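Local atomic coordinates of ribonucleoside-diphosphate reductase subunit beta (Streptococcus sanguinis, PDB entry 4N83), a protein that probably forms the radical-generating, metal-binding small subunit of a class Ib ribonucleotide reductase, which makes deoxyribonucleotides for DNA synthesis. Residues 15-25 / 190-201; 69-80 / 146-154. All blocks are in the same frame, centred on the assembly; numbering follows the deposited sequence.

In the fold
Both contacts join helices of the all-helical, ferritin-like fold of the ribonucleotide reductase small chain. Contact 1 packs the N-terminal helix 16-27 on helix 178-206. Contact 2 joins helix 49-78 to helix 148-160. Along the chain, residues 69-80 and 146-154 both fall between the two segments of contact 1. The centres of the contacts lie about 14 Å apart, and the two meet where Ile198 packs on Lys150, Ser153 and Val154. Helices 49-78, 148-160 and 178-206 bring Asp66, Glu157, Glu191 and His194 to the dimanganese site. Contact 2 therefore ties together two metal-carrying helices, while contact 1 lays helix 16-27 on a third, helix 178-206.

Contact 1. Residues 15-25 / 190-201. With MN (manganese (II) ion), chain I; MN (manganese (II) ion), chain J.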
loop_
_atom_site.group_PDB
_atom_site.type_symbol
_atom_site.label_atom_id
_atom_site.label_comp_id
_atom_site.label_asym_id
_atom_site.label_seq_id
_atom_site.Cartn_x
_atom_site.Cartn_y
_atom_site.Cartn_z
ATOM N N ASP A 15 11.978 14.968 -7.386
ATOM C CA ASP A 15 10.945 15.960 -7.082
ATOM C C ASP A 15 10.756 16.075 -5.567
ATOM O O ASP A 15 10.370 15.109 -4.906
ATOM C CB ASP A 15 9.626 15.564 -7.754
ATOM C CG ASP A 15 8.626 16.709 -7.819
ATOM O OD1 ASP A 15 8.839 17.754 -7.165
ATOM O OD2 ASP A 15 7.614 16.556 -8.537
ATOM N N VAL A 16 11.015 17.267 -5.032
ATOM C CA VAL A 16 10.984 17.511 -3.581
ATOM C C VAL A 16 9.623 17.290 -2.903
ATOM O O VAL A 16 9.563 17.106 -1.686
ATOM C CB VAL A 16 11.480 18.936 -3.231
ATOM C CG1 VAL A 16 12.964 19.070 -3.533
ATOM C CG2 VAL A 16 10.680 20.002 -3.973
ATOM N N ILE A 17 8.538 17.320 -3.677
ATOM C CA ILE A 17 7.195 17.090 -3.129
ATOM C C ILE A 17 6.942 15.598 -2.860
ATOM O O ILE A 17 6.045 15.248 -2.089
ATOM C CB ILE A 17 6.101 17.727 -4.026
ATOM C CG1 ILE A 17 6.174 19.253 -3.893
ATOM C CG2 ILE A 17 4.706 17.232 -3.649
ATOM C CD1 ILE A 17 5.181 20.023 -4.735
ATOM N N ASP A 18 7.741 14.725 -3.469
ATOM C CA ASP A 18 7.690 13.296 -3.154
ATOM C C ASP A 18 8.060 13.079 -1.688
ATOM O O ASP A 18 7.372 12.351 -0.967
ATOM C CB ASP A 18 8.644 12.493 -4.046
ATOM C CG ASP A 18 8.309 12.598 -5.526
ATOM O OD1 ASP A 18 7.123 12.806 -5.869
ATOM O OD2 ASP A 18 9.242 12.460 -6.348
ATOM N N LYS A 19 9.157 13.712 -1.267
ATOM C CA LYS A 19 9.582 13.720 0.137
ATOM C C LYS A 19 8.431 14.076 1.069
ATOM O O LYS A 19 8.063 13.290 1.943
ATOM C CB LYS A 19 10.710 14.736 0.361
ATOM C CG LYS A 19 12.118 14.203 0.170
ATOM C CD LYS A 19 13.140 15.260 0.567
ATOM C CE LYS A 19 14.449 14.655 1.051
ATOM N NZ LYS A 19 15.153 15.575 1.986
ATOM N N SER A 20 7.868 15.265 0.865
ATOM C CA SER A 20 6.871 15.820 1.777
ATOM C C SER A 20 5.551 15.050 1.771
ATOM O O SER A 20 4.924 14.891 2.818
ATOM C CB SER A 20 6.616 17.297 1.457
ATOM O OG SER A 20 6.278 17.478 0.095
ATOM N N THR A 21 5.133 14.579 0.599
ATOM C CA THR A 21 3.871 13.843 0.477
ATOM C C THR A 21 3.955 12.472 1.144
ATOM O O THR A 21 2.983 12.006 1.739
ATOM C CB THR A 21 3.446 13.664 -0.991
ATOM O OG1 THR A 21 3.532 14.921 -1.675
ATOM C CG2 THR A 21 2.013 13.141 -1.069
ATOM N N TRP A 22 5.114 11.829 1.032
ATOM C CA TRP A 22 5.371 10.582 1.746
ATOM C C TRP A 22 5.354 10.827 3.256
ATOM O O TRP A 22 4.669 10.121 3.995
ATOM C CB TRP A 22 6.715 9.986 1.320
ATOM C CG TRP A 22 7.122 8.777 2.107
ATOM C CD1 TRP A 22 7.843 8.761 3.264
ATOM C CD2 TRP A 22 6.840 7.408 1.794
ATOM N NE1 TRP A 22 8.026 7.470 3.693
ATOM C CE2 TRP A 22 7.421 6.619 2.808
ATOM C CE3 TRP A 22 6.151 6.770 0.755
ATOM C CZ2 TRP A 22 7.334 5.227 2.815
ATOM C CZ3 TRP A 22 6.065 5.384 0.765
ATOM C CH2 TRP A 22 6.655 4.630 1.787
ATOM N N GLU A 23 6.109 11.831 3.696
ATOM C CA GLU A 23 6.163 12.207 5.108
ATOM C C GLU A 23 4.770 12.425 5.687
ATOM O O GLU A 23 4.394 11.785 6.668
ATOM C CB GLU A 23 6.991 13.481 5.297
ATOM C CG GLU A 23 8.496 13.262 5.260
ATOM C CD GLU A 23 9.289 14.552 5.396
ATOM O OE1 GLU A 23 8.718 15.644 5.170
ATOM O OE2 GLU A 23 10.493 14.472 5.725
ATOM N N LYS A 24 4.013 13.320 5.061
ATOM C CA LYS A 24 2.689 13.701 5.550
ATOM C C LYS A 24 1.735 12.516 5.645
ATOM O O LYS A 24 1.067 12.337 6.661
ATOM C CB LYS A 24 2.080 14.789 4.658
ATOM C CG LYS A 24 0.685 15.230 5.082
ATOM C CD LYS A 24 0.451 16.712 4.836
ATOM C CE LYS A 24 1.093 17.560 5.925
ATOM N NZ LYS A 24 0.808 19.010 5.747
ATOM N N LEU A 25 1.679 11.708 4.590
ATOM C CA LEU A 25 0.756 10.573 4.546
ATOM C C LEU A 25 1.130 9.473 5.537
ATOM O O LEU A 25 0.258 8.913 6.201
ATOM C CB LEU A 25 0.664 9.999 3.129
ATOM C CG LEU A 25 -0.120 10.834 2.111
ATOM C CD1 LEU A 25 0.180 10.378 0.690
ATOM C CD2 LEU A 25 -1.615 10.768 2.389
ATOM N N ASP A 190 -6.843 12.417 4.748
ATOM C CA ASP A 190 -6.027 11.681 3.778
ATOM C C ASP A 190 -6.367 12.074 2.345
ATOM O O ASP A 190 -5.467 12.303 1.534
ATOM C CB ASP A 190 -6.202 10.165 3.944
ATOM C CG ASP A 190 -5.453 9.611 5.143
ATOM O OD1 ASP A 190 -4.408 10.179 5.528
ATOM O OD2 ASP A 190 -5.910 8.589 5.695
ATOM N N GLU A 191 -7.659 12.145 2.036
ATOM C CA GLU A 191 -8.107 12.444 0.674
ATOM C C GLU A 191 -7.848 13.895 0.271
ATOM O O GLU A 191 -7.702 14.191 -0.915
ATOM C CB GLU A 191 -9.590 12.095 0.491
ATOM C CG GLU A 191 -9.909 10.606 0.585
ATOM C CD GLU A 191 -9.124 9.751 -0.398
ATOM O OE1 GLU A 191 -8.638 10.284 -1.418
ATOM O OE2 GLU A 191 -8.983 8.536 -0.149
ATOM N N SER A 192 -7.790 14.794 1.250
ATOM C CA SER A 192 -7.409 16.181 0.991
ATOM C C SER A 192 -5.978 16.258 0.454
ATOM O O SER A 192 -5.686 17.055 -0.438
ATOM C CB SER A 192 -7.541 17.022 2.264
ATOM O OG SER A 192 -7.224 18.379 2.015
ATOM N N VAL A 193 -5.101 15.413 0.995
ATOM C CA VAL A 193 -3.700 15.353 0.569
ATOM C C VAL A 193 -3.539 14.580 -0.745
ATOM O O VAL A 193 -2.672 14.912 -1.558
ATOM C CB VAL A 193 -2.805 14.713 1.659
ATOM C CG1 VAL A 193 -1.356 14.630 1.192
ATOM C CG2 VAL A 193 -2.896 15.504 2.957
ATOM N N HIS A 194 -4.362 13.551 -0.950
ATOM C CA HIS A 194 -4.336 12.776 -2.197
ATOM C C HIS A 194 -4.695 13.646 -3.396
ATOM O O HIS A 194 -3.998 13.631 -4.413
ATOM C CB HIS A 194 -5.293 11.580 -2.133
ATOM C CG HIS A 194 -4.853 10.501 -1.194
ATOM N ND1 HIS A 194 -5.738 9.639 -0.584
ATOM C CD2 HIS A 194 -3.623 10.152 -0.751
ATOM C CE1 HIS A 194 -5.072 8.799 0.187
ATOM N NE2 HIS A 194 -3.787 9.088 0.104
ATOM N N GLY A 195 -5.787 14.396 -3.267
ATOM C CA GLY A 195 -6.221 15.322 -4.310
ATOM C C GLY A 195 -5.146 16.330 -4.674
ATOM O O GLY A 195 -4.902 16.583 -5.855
ATOM N N THR A 196 -4.497 16.893 -3.657
ATOM C CA THR A 196 -3.423 17.864 -3.861
ATOM C C THR A 196 -2.231 17.250 -4.597
ATOM O O THR A 196 -1.679 17.869 -5.509
ATOM C CB THR A 196 -2.934 18.442 -2.517
ATOM O OG1 THR A 196 -4.051 18.960 -1.786
ATOM C CG2 THR A 196 -1.914 19.556 -2.737
ATOM N N TYR A 197 -1.843 16.040 -4.199
ATOM C CA TYR A 197 -0.685 15.372 -4.787
ATOM C C TYR A 197 -0.961 14.890 -6.204
ATOM O O TYR A 197 -0.156 15.121 -7.106
ATOM C CB TYR A 197 -0.244 14.189 -3.926
ATOM C CG TYR A 197 1.026 13.527 -4.420
ATOM C CD1 TYR A 197 2.216 14.246 -4.512
ATOM C CD2 TYR A 197 1.044 12.182 -4.784
ATOM C CE1 TYR A 197 3.383 13.649 -4.957
ATOM C CE2 TYR A 197 2.208 11.576 -5.230
ATOM C CZ TYR A 197 3.376 12.314 -5.314
ATOM O OH TYR A 197 4.538 11.721 -5.757
ATOM N N ILE A 198 -2.090 14.208 -6.390
ATOM C CA ILE A 198 -2.497 13.741 -7.716
ATOM C C ILE A 198 -2.746 14.942 -8.631
ATOM O O ILE A 198 -2.366 14.926 -9.803
ATOM C CB ILE A 198 -3.757 12.843 -7.656
ATOM C CG1 ILE A 198 -3.440 11.530 -6.932
ATOM C CG2 ILE A 198 -4.274 12.543 -9.059
ATOM C CD1 ILE A 198 -4.661 10.715 -6.549
ATOM N N GLY A 199 -3.374 15.981 -8.082
ATOM C CA GLY A 199 -3.620 17.221 -8.815
ATOM C C GLY A 199 -2.363 18.008 -9.162
ATOM O O GLY A 199 -2.350 18.758 -10.137
ATOM N N TYR A 200 -1.313 17.853 -8.359
ATOM C CA TYR A 200 -0.031 18.506 -8.634
ATOM C C TYR A 200 0.695 17.837 -9.798
ATOM O O TYR A 200 1.179 18.516 -10.705
ATOM C CB TYR A 200 0.870 18.502 -7.395
ATOM C CG TYR A 200 2.324 18.754 -7.722
ATOM C CD1 TYR A 200 2.738 19.977 -8.238
ATOM C CD2 TYR A 200 3.283 17.765 -7.535
ATOM C CE1 TYR A 200 4.065 20.213 -8.548
ATOM C CE2 TYR A 200 4.615 17.990 -7.841
ATOM C CZ TYR A 200 5.001 19.215 -8.347
ATOM O OH TYR A 200 6.322 19.448 -8.653
ATOM N N LYS A 201 0.780 16.509 -9.755
ATOM C CA LYS A 201 1.411 15.730 -10.826
ATOM C C LYS A 201 0.657 15.865 -12.150
ATOM O O LYS A 201 1.235 15.680 -13.221
ATOM C CB LYS A 201 1.516 14.251 -10.428
ATOM C CG LYS A 201 2.570 13.963 -9.369
ATOM C CD LYS A 201 3.973 13.977 -9.961
ATOM C CE LYS A 201 5.046 13.842 -8.892
ATOM N NZ LYS A 201 6.418 13.995 -9.453
HETATM MN MN MN I . -7.313 9.050 -3.043
HETATM MN MN MN J . -10.647 7.105 -0.304
#
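Tyr197 and Tyr200 reach helix 16-25 because both hold CG on the far side of CB from the backbone N (chi1 -175° and 162°). Each ring then extends across the gap between two helices that run nearly antiparallel, at 167°.

The Tyr197 hydroxyl OH donates to Asp18 OD1 at 2.8 Å. It meets this oxygen on the anti side, out of the carboxylate plane. Thr21 CG2 lies over one face of the same ring, 3.8 Å from its centroid. Ile17 CG2 sits at the ring edge.

Ile17 CD1 also makes a CH-pi contact over the Tyr200 face, 3.8 Å from that centroid. Asp15 lies at the edge of this ring. Asp15 OD2 accepts from Tyr200 OH at 3.2 Å through the syn lone pair. Lys201 NZ reaches Asp15 OD2 from the anti side at 3.0 Å, as a salt bridge. The bridge from Lys201 NZ to Asp18 OD1 is long. The other oxygen, Asp18 OD2, is hydrogen-bonded to Thr83 OG1.

At the other end, Leu25 CD2 packs on Val193 CG1 and comes within 3.6 Å of His194 NE2. His194 belongs to the manganese site. Glu191, on the side of the helix turned away from 15-25, bridges the two manganese ions. Glu191 OE1 is 2.4 Å from the manganese of chain I and Glu191 OE2 is 2.2 Å from that of chain J.

Asp15 OD2 is thus gripped by a hydroxyl and an ammonium group, and the nearby positive charge would favour an ionised carboxylate.

Contact 2. Residues 69-80 / 146-154; sequences QSESGVDALRKD and ALEKKIASV
Asp80 and Lys149 form the salt bridge of this contact. Lys149 NZ donates to Asp80 OD2 at 2.7 Å, on the syn lone pair of the carboxylate. The two side chains cross at about a right angle. A bend in the lysine chain at chi3 (-78°) turns its amine toward Asp80. The methyl CB of Ala146 rests against the same carboxylate, 3.4 Å from Asp80 OD1.

Helices 69-78 and 148-154 belong to the ferritin-like bundle and run roughly antiparallel, their axes at 144° and 10.0 Å apart at closest approach. Their parent helices carry the manganese ligands Asp66 and Glu157. The end of the Gln69 side chain lies beside Ser153, close to Glu157 and a manganese ion.

Between the two ends, Leu77 packs with its two branches on different partners. Leu77 CD2 lies 3.7 Å from Lys149 O and also meets Lys150 CG. Leu77 CD1 comes 3.9 Å from Ser153 OG. Ala76 CB packs against the Lys149 chain at CD, 4.0 Å away. Tyr141 of helix 128-143 touches Ala76, Lys149 and Ser153. On the side of residues 146-154 facing helix 178-206, Leu147 and Ile151 pack on Phe202.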
loop_
_atom_site.group_PDB
_atom_site.type_symbol
_atom_site.label_atom_id
_atom_site.label_comp_id
_atom_site.label_asym_id
_atom_site.label_seq_id
_atom_site.Cartn_x
_atom_site.Cartn_y
_atom_site.Cartn_z
ATOM N N GLN A 69 -11.199 2.396 -5.597
ATOM C CA GLN A 69 -9.892 3.053 -5.574
ATOM C C GLN A 69 -8.762 2.112 -5.150
ATOM O O GLN A 69 -7.697 2.103 -5.770
ATOM C CB GLN A 69 -9.922 4.280 -4.653
ATOM C CG GLN A 69 -10.710 5.459 -5.203
ATOM C CD GLN A 69 -9.983 6.191 -6.317
ATOM O OE1 GLN A 69 -9.377 7.238 -6.096
ATOM N NE2 GLN A 69 -10.038 5.637 -7.522
ATOM N N SER A 70 -8.996 1.326 -4.101
ATOM C CA SER A 70 -7.962 0.444 -3.552
ATOM C C SER A 70 -7.532 -0.662 -4.521
ATOM O O SER A 70 -6.348 -0.988 -4.612
ATOM C CB SER A 70 -8.429 -0.182 -2.232
ATOM O OG SER A 70 -9.539 -1.045 -2.419
ATOM N N GLU A 71 -8.494 -1.228 -5.243
ATOM C CA GLU A 71 -8.237 -2.388 -6.096
ATOM C C GLU A 71 -7.694 -1.997 -7.476
ATOM O O GLU A 71 -6.627 -2.472 -7.876
ATOM C CB GLU A 71 -9.511 -3.234 -6.228
ATOM C CG GLU A 71 -10.010 -3.790 -4.896
ATOM C CD GLU A 71 -11.310 -4.569 -5.009
ATOM O OE1 GLU A 71 -11.867 -4.666 -6.123
ATOM O OE2 GLU A 71 -11.782 -5.085 -3.972
ATOM N N SER A 72 -8.419 -1.131 -8.186
ATOM C CA SER A 72 -8.070 -0.758 -9.567
ATOM C C SER A 72 -7.688 0.712 -9.764
ATOM O O SER A 72 -6.953 1.038 -10.697
ATOM C CB SER A 72 -9.229 -1.100 -10.512
ATOM O OG SER A 72 -10.320 -0.212 -10.335
ATOM N N GLY A 73 -8.193 1.594 -8.903
ATOM C CA GLY A 73 -8.008 3.038 -9.067
ATOM C C GLY A 73 -6.564 3.504 -8.994
ATOM O O GLY A 73 -6.069 4.152 -9.919
ATOM N N VAL A 74 -5.889 3.174 -7.896
ATOM C CA VAL A 74 -4.488 3.558 -7.705
ATOM C C VAL A 74 -3.571 2.679 -8.560
ATOM O O VAL A 74 -2.480 3.104 -8.947
ATOM C CB VAL A 74 -4.063 3.474 -6.221
ATOM C CG1 VAL A 74 -2.625 3.950 -6.047
ATOM C CG2 VAL A 74 -5.000 4.298 -5.344
ATOM N N ASP A 75 -4.021 1.456 -8.845
ATOM C CA ASP A 75 -3.318 0.545 -9.754
ATOM C C ASP A 75 -3.119 1.189 -11.129
ATOM O O ASP A 75 -2.037 1.100 -11.712
ATOM C CB ASP A 75 -4.098 -0.770 -9.897
ATOM C CG ASP A 75 -3.346 -1.823 -10.697
ATOM O OD1 ASP A 75 -2.163 -2.085 -10.388
ATOM O OD2 ASP A 75 -3.942 -2.397 -11.630
ATOM N N ALA A 76 -4.168 1.837 -11.632
ATOM C CA ALA A 76 -4.108 2.557 -12.902
ATOM C C ALA A 76 -3.164 3.758 -12.829
ATOM O O ALA A 76 -2.363 3.982 -13.737
ATOM C CB ALA A 76 -5.500 3.010 -13.314
ATOM N N LEU A 77 -3.263 4.519 -11.740
ATOM C CA LEU A 77 -2.432 5.707 -11.534
ATOM C C LEU A 77 -0.942 5.383 -11.393
ATOM O O LEU A 77 -0.093 6.203 -11.743
ATOM C CB LEU A 77 -2.908 6.479 -10.298
ATOM C CG LEU A 77 -4.299 7.113 -10.395
ATOM C CD1 LEU A 77 -4.832 7.477 -9.015
ATOM C CD2 LEU A 77 -4.275 8.338 -11.298
ATOM N N ARG A 78 -0.631 4.193 -10.881
ATOM C CA ARG A 78 0.758 3.774 -10.659
ATOM C C ARG A 78 1.558 3.610 -11.953
ATOM O O ARG A 78 2.730 3.986 -12.008
ATOM C CB ARG A 78 0.804 2.468 -9.851
ATOM C CG ARG A 78 2.140 1.729 -9.899
ATOM C CD ARG A 78 2.306 0.724 -8.767
ATOM N NE ARG A 78 1.064 0.011 -8.467
ATOM C CZ ARG A 78 0.227 0.301 -7.469
ATOM N NH1 ARG A 78 0.466 1.304 -6.625
ATOM N NH2 ARG A 78 -0.869 -0.428 -7.315
ATOM N N LYS A 79 0.930 3.051 -12.984
ATOM C CA LYS A 79 1.622 2.767 -14.248
ATOM C C LYS A 79 2.068 4.023 -15.008
ATOM O O LYS A 79 2.892 3.932 -15.918
ATOM C CB LYS A 79 0.747 1.889 -15.152
ATOM C CG LYS A 79 0.561 0.470 -14.632
ATOM C CD LYS A 79 -0.467 -0.306 -15.442
ATOM C CE LYS A 79 0.056 -0.682 -16.819
ATOM N NZ LYS A 79 -0.951 -1.455 -17.595
ATOM N N ASP A 80 1.530 5.182 -14.633
ATOM C CA ASP A 80 1.899 6.456 -15.249
ATOM C C ASP A 80 2.728 7.291 -14.274
ATOM O O ASP A 80 2.408 8.446 -13.989
ATOM C CB ASP A 80 0.638 7.202 -15.674
ATOM C CG ASP A 80 -0.321 6.314 -16.434
ATOM O OD1 ASP A 80 0.035 5.864 -17.542
ATOM O OD2 ASP A 80 -1.427 6.057 -15.920
ATOM N N ALA A 146 -3.016 8.853 -19.554
ATOM C CA ALA A 146 -2.329 9.353 -18.361
ATOM C C ALA A 146 -2.500 10.861 -18.179
ATOM O O ALA A 146 -1.633 11.647 -18.570
ATOM C CB ALA A 146 -0.851 8.998 -18.425
ATOM N N LEU A 147 -3.614 11.240 -17.554
ATOM C CA LEU A 147 -4.008 12.642 -17.331
ATOM C C LEU A 147 -5.508 12.663 -17.061
ATOM O O LEU A 147 -5.982 13.360 -16.163
ATOM C CB LEU A 147 -3.690 13.548 -18.537
ATOM C CG LEU A 147 -3.143 14.951 -18.242
ATOM C CD1 LEU A 147 -1.958 14.924 -17.287
ATOM C CD2 LEU A 147 -2.755 15.641 -19.541
ATOM N N GLU A 148 -6.241 11.890 -17.860
ATOM C CA GLU A 148 -7.677 11.690 -17.681
ATOM C C GLU A 148 -7.971 10.867 -16.425
ATOM O O GLU A 148 -8.982 11.086 -15.754
ATOM C CB GLU A 148 -8.265 10.989 -18.912
ATOM C CG GLU A 148 -8.163 11.797 -20.201
ATOM C CD GLU A 148 -8.467 10.978 -21.443
ATOM O OE1 GLU A 148 -9.176 9.955 -21.336
ATOM O OE2 GLU A 148 -7.994 11.362 -22.533
ATOM N N LYS A 149 -7.086 9.920 -16.118
ATOM C CA LYS A 149 -7.210 9.092 -14.917
ATOM C C LYS A 149 -6.939 9.889 -13.640
ATOM O O LYS A 149 -7.515 9.602 -12.592
ATOM C CB LYS A 149 -6.267 7.889 -15.000
ATOM C CG LYS A 149 -6.637 6.913 -16.106
ATOM C CD LYS A 149 -5.634 5.778 -16.239
ATOM C CE LYS A 149 -4.376 6.225 -16.966
ATOM N NZ LYS A 149 -3.505 5.076 -17.337
ATOM N N LYS A 150 -6.061 10.887 -13.735
ATOM C CA LYS A 150 -5.778 11.780 -12.609
ATOM C C LYS A 150 -6.946 12.725 -12.323
ATOM O O LYS A 150 -7.217 13.044 -11.167
ATOM C CB LYS A 150 -4.502 12.586 -12.868
ATOM C CG LYS A 150 -3.234 11.747 -12.847
ATOM C CD LYS A 150 -1.990 12.600 -13.038
ATOM C CE LYS A 150 -0.718 11.819 -12.735
ATOM N NZ LYS A 150 -0.478 10.708 -13.698
ATOM N N ILE A 151 -7.629 13.169 -13.376
ATOM C CA ILE A 151 -8.798 14.044 -13.238
ATOM C C ILE A 151 -9.970 13.307 -12.585
ATOM O O ILE A 151 -10.696 13.881 -11.770
ATOM C CB ILE A 151 -9.257 14.602 -14.607
ATOM C CG1 ILE A 151 -8.188 15.515 -15.210
ATOM C CG2 ILE A 151 -10.560 15.376 -14.465
ATOM C CD1 ILE A 151 -8.303 15.683 -16.712
ATOM N N ALA A 152 -10.151 12.040 -12.955
ATOM C CA ALA A 152 -11.260 11.227 -12.453
ATOM C C ALA A 152 -11.122 10.909 -10.964
ATOM O O ALA A 152 -12.110 10.938 -10.229
ATOM C CB ALA A 152 -11.376 9.939 -13.255
ATOM N N SER A 153 -9.902 10.602 -10.531
ATOM C CA SER A 153 -9.631 10.295 -9.124
ATOM C C SER A 153 -9.772 11.534 -8.237
ATOM O O SER A 153 -10.193 11.430 -7.083
ATOM C CB SER A 153 -8.232 9.698 -8.964
ATOM O OG SER A 153 -8.050 9.173 -7.659
ATOM N N VAL A 154 -9.416 12.699 -8.776
ATOM C CA VAL A 154 -9.580 13.966 -8.060
ATOM C C VAL A 154 -11.062 14.335 -7.965
ATOM O O VAL A 154 -11.539 14.695 -6.891
ATOM C CB VAL A 154 -8.775 15.113 -8.717
ATOM C CG1 VAL A 154 -9.129 16.459 -8.095
ATOM C CG2 VAL A 154 -7.280 14.852 -8.582
#